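Local coordinates for protein serine acetyltransferase (Neisseria gonorrhoeae, PDB 6WYE) that probably catalyses the transfer of an acetyl group from acetyl-CoA to L-serine, giving O-acetyl-L-serine in the first step of cysteine biosynthesis, at residues M180-T185 with S200-V205; F133-A138 with E163-D168. One frame throughout, in Å; residues are numbered along the deposited sequence.

The two contacts illustrate how a helical domain is joined to a beta-helix. Contact 2 packs helix 131-147 against the end of helix 151-165 and the chain leaving it; contact 1, further along the chain, pairs two strands of the beta-helix. Their centres lie about 11 Å apart, and they touch directly: A184 O meets V167 CG2 at 3.6 Å, and L181 CB meets I136 CG1 at 4.1 Å. D182 and H183 of contact 1 line a malate pocket, whereas the side chain of V167 in contact 2 is about 13 Å from a bound malate. D168 is hydrogen-bonded to H183 of a third subunit, linking the two regions between chains.

Contact 1 (M180-T185 with S200-V205); sequences MLDHAT and SILHGV. With LMR ((2S)-2-hydroxybutanedioic acid), chain H.
M180 O receives the backbone N of I201 at 2.7 Å, and I201 O receives D182 N at 2.9 Å. These two bonds hold strands 180-182 and 200-202 parallel, 4.8 Å apart at their axes, and form the tight part of the contact. On the face of L181 and I201, L181 CD1 lies 4.0 Å from I201 CG2; with CG of L181 anti to its backbone nitrogen (chi1 172°), the leucine tip leans over the neighbouring strand. The face of M180 and S200 is looser, S200 and L202 being partly exposed. There M180 CE and S200 OG are 4.0 Å apart, OG being bonded to R116 of helix 100-116, and L202 lays CD1 against D182 CB and the H183 ring edge. Beyond the strands a weak bond runs from G204 N to T185 O. The imidazoles of H183 and H203 meet obliquely, planes 74° apart, with H183 CD2 3.2 Å from H203 ND1. D182 OD1 sits 3.6 Å above the centre of the H183 ring. Both histidines also bond to the second subunit, H183 ND1 to its D168 and H203 NE2 to its T206. Malate O2 lies 2.8 Å from D182 OD2, while R217 and H218 of the second subunit grip the ligand. Short parallel strands stacked coil on coil are characteristic of the left-handed beta-helix of the hexapeptide-repeat family; here they border that intersubunit pocket.

Contact 2 (F133-A138 with E163-D168); sequences FHAIQA and EVFGVD
H134 O accepts the backbone N of A138 at 2.8 Å, and this turn of helix 131-147 brings both residues, with A135 between them, against the ring of F165. The case shows how an aromatic side chain, helped by a valine just beyond its helix, can join two helices by apolar contact alone. F165 CZ comes within 3.6 Å of H134 CB, and F165 CD2 lies 3.7 Å from A135 CA and about as far from its methyl group. The ring therefore meets the backbone of the helix as well as its side chains, which the small alanine permits: the CA atoms of A135 and F165, 6.5 Å apart, are the nearest pair across the segments. H134 CB and A135 CA approach the ring obliquely, whereas A138 CB comes in near the ring plane, at the edge, and more distantly, 4.3 Å from CE2. With CG of F165 set opposite its own carbonyl carbon (chi1 -60°), the ring projects across to helix 131-147. H134 touches mainly through CB; its imidazole leads away, and NE2 bonds to L127 O. Past F165, G166 leaves the helix with a positive phi of 65°, and V167, in an extended conformation, points toward helix 131-147 and puts both methyl groups 3.9 Å from A135 CB. A135 CB thus touches both the phenylalanine ring and the valine. Around this seam, K77 and L78 of helix 66-78 pack on F165, as does E163 of the second subunit, and V167 rests on A184 and F187 of the beta-helix as the chain enters strand 168-169.

Contact 1 (M180-T185 with S200-V205)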
# COMPACT_ATOMS: atom_id res chain seq x y z
N MET A 180 20.89 -25.93 5.54
CA MET A 180 19.45 -26.04 5.34
C MET A 180 18.76 -25.69 6.65
O MET A 180 19.07 -26.28 7.70
CB MET A 180 19.03 -27.44 4.89
CG MET A 180 17.52 -27.63 4.83
SD MET A 180 16.99 -29.20 4.10
CE MET A 180 17.20 -30.28 5.51
N LEU A 181 17.86 -24.71 6.60
CA LEU A 181 16.98 -24.36 7.72
C LEU A 181 15.56 -24.66 7.23
O LEU A 181 14.94 -23.83 6.56
CB LEU A 181 17.14 -22.89 8.13
CG LEU A 181 16.14 -22.36 9.17
CD1 LEU A 181 16.17 -23.19 10.45
CD2 LEU A 181 16.40 -20.89 9.49
N ASP A 182 15.08 -25.85 7.55
CA ASP A 182 13.79 -26.31 7.04
C ASP A 182 12.64 -25.76 7.88
O ASP A 182 12.67 -25.87 9.11
CB ASP A 182 13.78 -27.84 7.04
CG ASP A 182 12.66 -28.42 6.21
OD1 ASP A 182 12.01 -27.67 5.45
OD2 ASP A 182 12.44 -29.65 6.32
N HIS A 183 11.61 -25.19 7.24
CA HIS A 183 10.39 -24.59 7.89
C HIS A 183 10.75 -23.27 8.56
O HIS A 183 9.95 -22.35 8.42
CB HIS A 183 9.60 -25.57 8.76
CG HIS A 183 9.51 -26.97 8.27
ND1 HIS A 183 8.77 -27.33 7.18
CD2 HIS A 183 10.04 -28.11 8.76
CE1 HIS A 183 8.87 -28.63 7.00
NE2 HIS A 183 9.64 -29.12 7.96
N ALA A 184 11.80 -23.24 9.37
CA ALA A 184 12.45 -22.03 9.91
C ALA A 184 11.81 -21.42 11.15
O ALA A 184 12.54 -20.92 12.01
CB ALA A 184 12.53 -20.92 8.84
N THR A 185 10.48 -21.43 11.25
CA THR A 185 9.79 -20.68 12.29
C THR A 185 10.41 -20.92 13.67
O THR A 185 10.54 -22.06 14.11
CB THR A 185 8.32 -21.06 12.34
OG1 THR A 185 7.80 -21.10 11.00
CG2 THR A 185 7.54 -20.03 13.16
N SER A 200 22.36 -29.08 8.91
CA SER A 200 20.93 -29.14 8.68
C SER A 200 20.21 -28.81 9.98
O SER A 200 20.48 -29.43 11.02
CB SER A 200 20.50 -30.53 8.20
OG SER A 200 20.89 -30.78 6.85
N ILE A 201 19.27 -27.87 9.91
CA ILE A 201 18.62 -27.34 11.10
C ILE A 201 17.12 -27.31 10.86
O ILE A 201 16.66 -26.85 9.80
CB ILE A 201 19.12 -25.92 11.45
CG1 ILE A 201 20.65 -25.88 11.51
CG2 ILE A 201 18.53 -25.44 12.76
CD1 ILE A 201 21.19 -24.59 12.11
N LEU A 202 16.35 -27.75 11.85
CA LEU A 202 14.90 -27.71 11.75
C LEU A 202 14.36 -26.45 12.43
O LEU A 202 15.08 -25.71 13.12
CB LEU A 202 14.28 -28.98 12.36
CG LEU A 202 14.14 -30.20 11.43
CD1 LEU A 202 13.04 -29.95 10.39
CD2 LEU A 202 15.45 -30.58 10.74
N HIS A 203 13.08 -26.18 12.20
CA HIS A 203 12.41 -25.04 12.81
C HIS A 203 12.48 -25.13 14.34
O HIS A 203 12.62 -26.21 14.92
CB HIS A 203 10.95 -25.01 12.36
CG HIS A 203 10.23 -26.29 12.66
ND1 HIS A 203 10.35 -27.41 11.87
CD2 HIS A 203 9.40 -26.64 13.68
CE1 HIS A 203 9.63 -28.39 12.39
NE2 HIS A 203 9.04 -27.94 13.48
N GLY A 204 12.37 -23.96 14.99
CA GLY A 204 12.32 -23.90 16.44
C GLY A 204 13.64 -24.12 17.17
O GLY A 204 13.66 -24.12 18.41
N VAL A 205 14.75 -24.26 16.45
CA VAL A 205 16.04 -24.52 17.07
C VAL A 205 16.62 -23.23 17.62
O VAL A 205 16.52 -22.16 17.01
CB VAL A 205 16.99 -25.20 16.08
CG1 VAL A 205 18.45 -25.12 16.55
CG2 VAL A 205 16.60 -26.64 15.90
C1 LMR H . 10.31 -33.66 4.64
O1A LMR H . 10.45 -34.76 5.12
O1B LMR H . 9.58 -33.42 3.71
C2 LMR H . 11.12 -32.53 5.26
O2 LMR H . 10.78 -31.29 4.71
C3 LMR H . 10.94 -32.45 6.78
C4 LMR H . 9.50 -32.23 7.18
O4A LMR H . 8.71 -31.95 6.33
O4B LMR H . 9.21 -32.34 8.33

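Contact 2 (F133-A138 with E163-D168)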
# COMPACT_ATOMS: atom_id res chain seq x y z
N PHE A 133 15.36 -20.68 3.75
CA PHE A 133 16.35 -20.24 2.77
C PHE A 133 16.41 -18.71 2.68
O PHE A 133 17.50 -18.13 2.64
CB PHE A 133 16.03 -20.86 1.41
CG PHE A 133 16.88 -20.33 0.31
CD1 PHE A 133 18.16 -20.84 0.11
CD2 PHE A 133 16.42 -19.32 -0.53
CE1 PHE A 133 18.97 -20.36 -0.90
CE2 PHE A 133 17.22 -18.82 -1.54
CZ PHE A 133 18.50 -19.34 -1.72
N HIS A 134 15.25 -18.04 2.66
CA HIS A 134 15.26 -16.58 2.62
C HIS A 134 15.97 -16.00 3.85
O HIS A 134 16.81 -15.11 3.73
CB HIS A 134 13.83 -16.03 2.54
CG HIS A 134 13.07 -16.51 1.34
ND1 HIS A 134 11.72 -16.76 1.37
CD2 HIS A 134 13.48 -16.79 0.08
CE1 HIS A 134 11.33 -17.19 0.18
NE2 HIS A 134 12.38 -17.21 -0.62
N ALA A 135 15.66 -16.53 5.04
CA ALA A 135 16.23 -15.96 6.26
C ALA A 135 17.75 -16.12 6.29
O ALA A 135 18.46 -15.19 6.68
CB ALA A 135 15.61 -16.60 7.50
N ILE A 136 18.24 -17.29 5.89
CA ILE A 136 19.68 -17.53 5.87
C ILE A 136 20.38 -16.53 4.96
O ILE A 136 21.39 -15.92 5.33
CB ILE A 136 19.98 -18.98 5.42
CG1 ILE A 136 19.57 -20.02 6.47
CG2 ILE A 136 21.47 -19.15 5.06
CD1 ILE A 136 20.18 -19.80 7.81
N GLN A 137 19.87 -16.38 3.73
CA GLN A 137 20.53 -15.49 2.78
C GLN A 137 20.38 -14.04 3.20
O GLN A 137 21.32 -13.25 3.03
CB GLN A 137 19.99 -15.71 1.36
CG GLN A 137 19.97 -17.16 0.85
CD GLN A 137 21.07 -18.05 1.42
OE1 GLN A 137 22.22 -17.63 1.55
NE2 GLN A 137 20.72 -19.29 1.75
N ALA A 138 19.21 -13.65 3.72
CA ALA A 138 19.10 -12.30 4.28
C ALA A 138 20.14 -12.09 5.36
O ALA A 138 20.73 -11.01 5.46
CB ALA A 138 17.70 -12.05 4.83
N GLU A 163 10.32 -10.35 12.23
CA GLU A 163 8.90 -10.14 11.99
C GLU A 163 8.40 -10.96 10.81
O GLU A 163 7.38 -11.64 10.90
CB GLU A 163 8.63 -8.65 11.75
CG GLU A 163 8.66 -7.82 13.02
CD GLU A 163 8.43 -6.35 12.72
OE1 GLU A 163 8.57 -5.96 11.54
OE2 GLU A 163 8.09 -5.61 13.66
N VAL A 164 9.11 -10.90 9.68
CA VAL A 164 8.56 -11.45 8.44
C VAL A 164 8.79 -12.95 8.37
O VAL A 164 7.91 -13.70 7.94
CB VAL A 164 9.18 -10.75 7.21
CG1 VAL A 164 8.75 -11.45 5.92
CG2 VAL A 164 8.78 -9.27 7.19
N PHE A 165 9.97 -13.41 8.79
CA PHE A 165 10.34 -14.81 8.68
C PHE A 165 10.17 -15.58 9.99
O PHE A 165 10.27 -16.81 9.97
CB PHE A 165 11.80 -14.96 8.22
CG PHE A 165 12.09 -14.34 6.86
CD1 PHE A 165 11.15 -14.36 5.85
CD2 PHE A 165 13.32 -13.74 6.61
CE1 PHE A 165 11.41 -13.79 4.61
CE2 PHE A 165 13.60 -13.18 5.38
CZ PHE A 165 12.64 -13.21 4.37
N GLY A 166 9.90 -14.90 11.10
CA GLY A 166 9.87 -15.61 12.36
C GLY A 166 11.23 -16.15 12.76
O GLY A 166 11.31 -17.09 13.54
N VAL A 167 12.31 -15.54 12.26
CA VAL A 167 13.67 -16.01 12.46
C VAL A 167 14.48 -14.86 13.05
O VAL A 167 14.47 -13.75 12.51
CB VAL A 167 14.31 -16.50 11.15
CG1 VAL A 167 15.79 -16.74 11.35
CG2 VAL A 167 13.63 -17.77 10.63
N ASP A 168 15.19 -15.12 14.14
CA ASP A 168 15.98 -14.08 14.80
C ASP A 168 17.44 -14.50 14.76
O ASP A 168 17.86 -15.36 15.55
CB ASP A 168 15.48 -13.84 16.23
CG ASP A 168 16.16 -12.66 16.90
OD1 ASP A 168 17.23 -12.24 16.43
OD2 ASP A 168 15.61 -12.15 17.90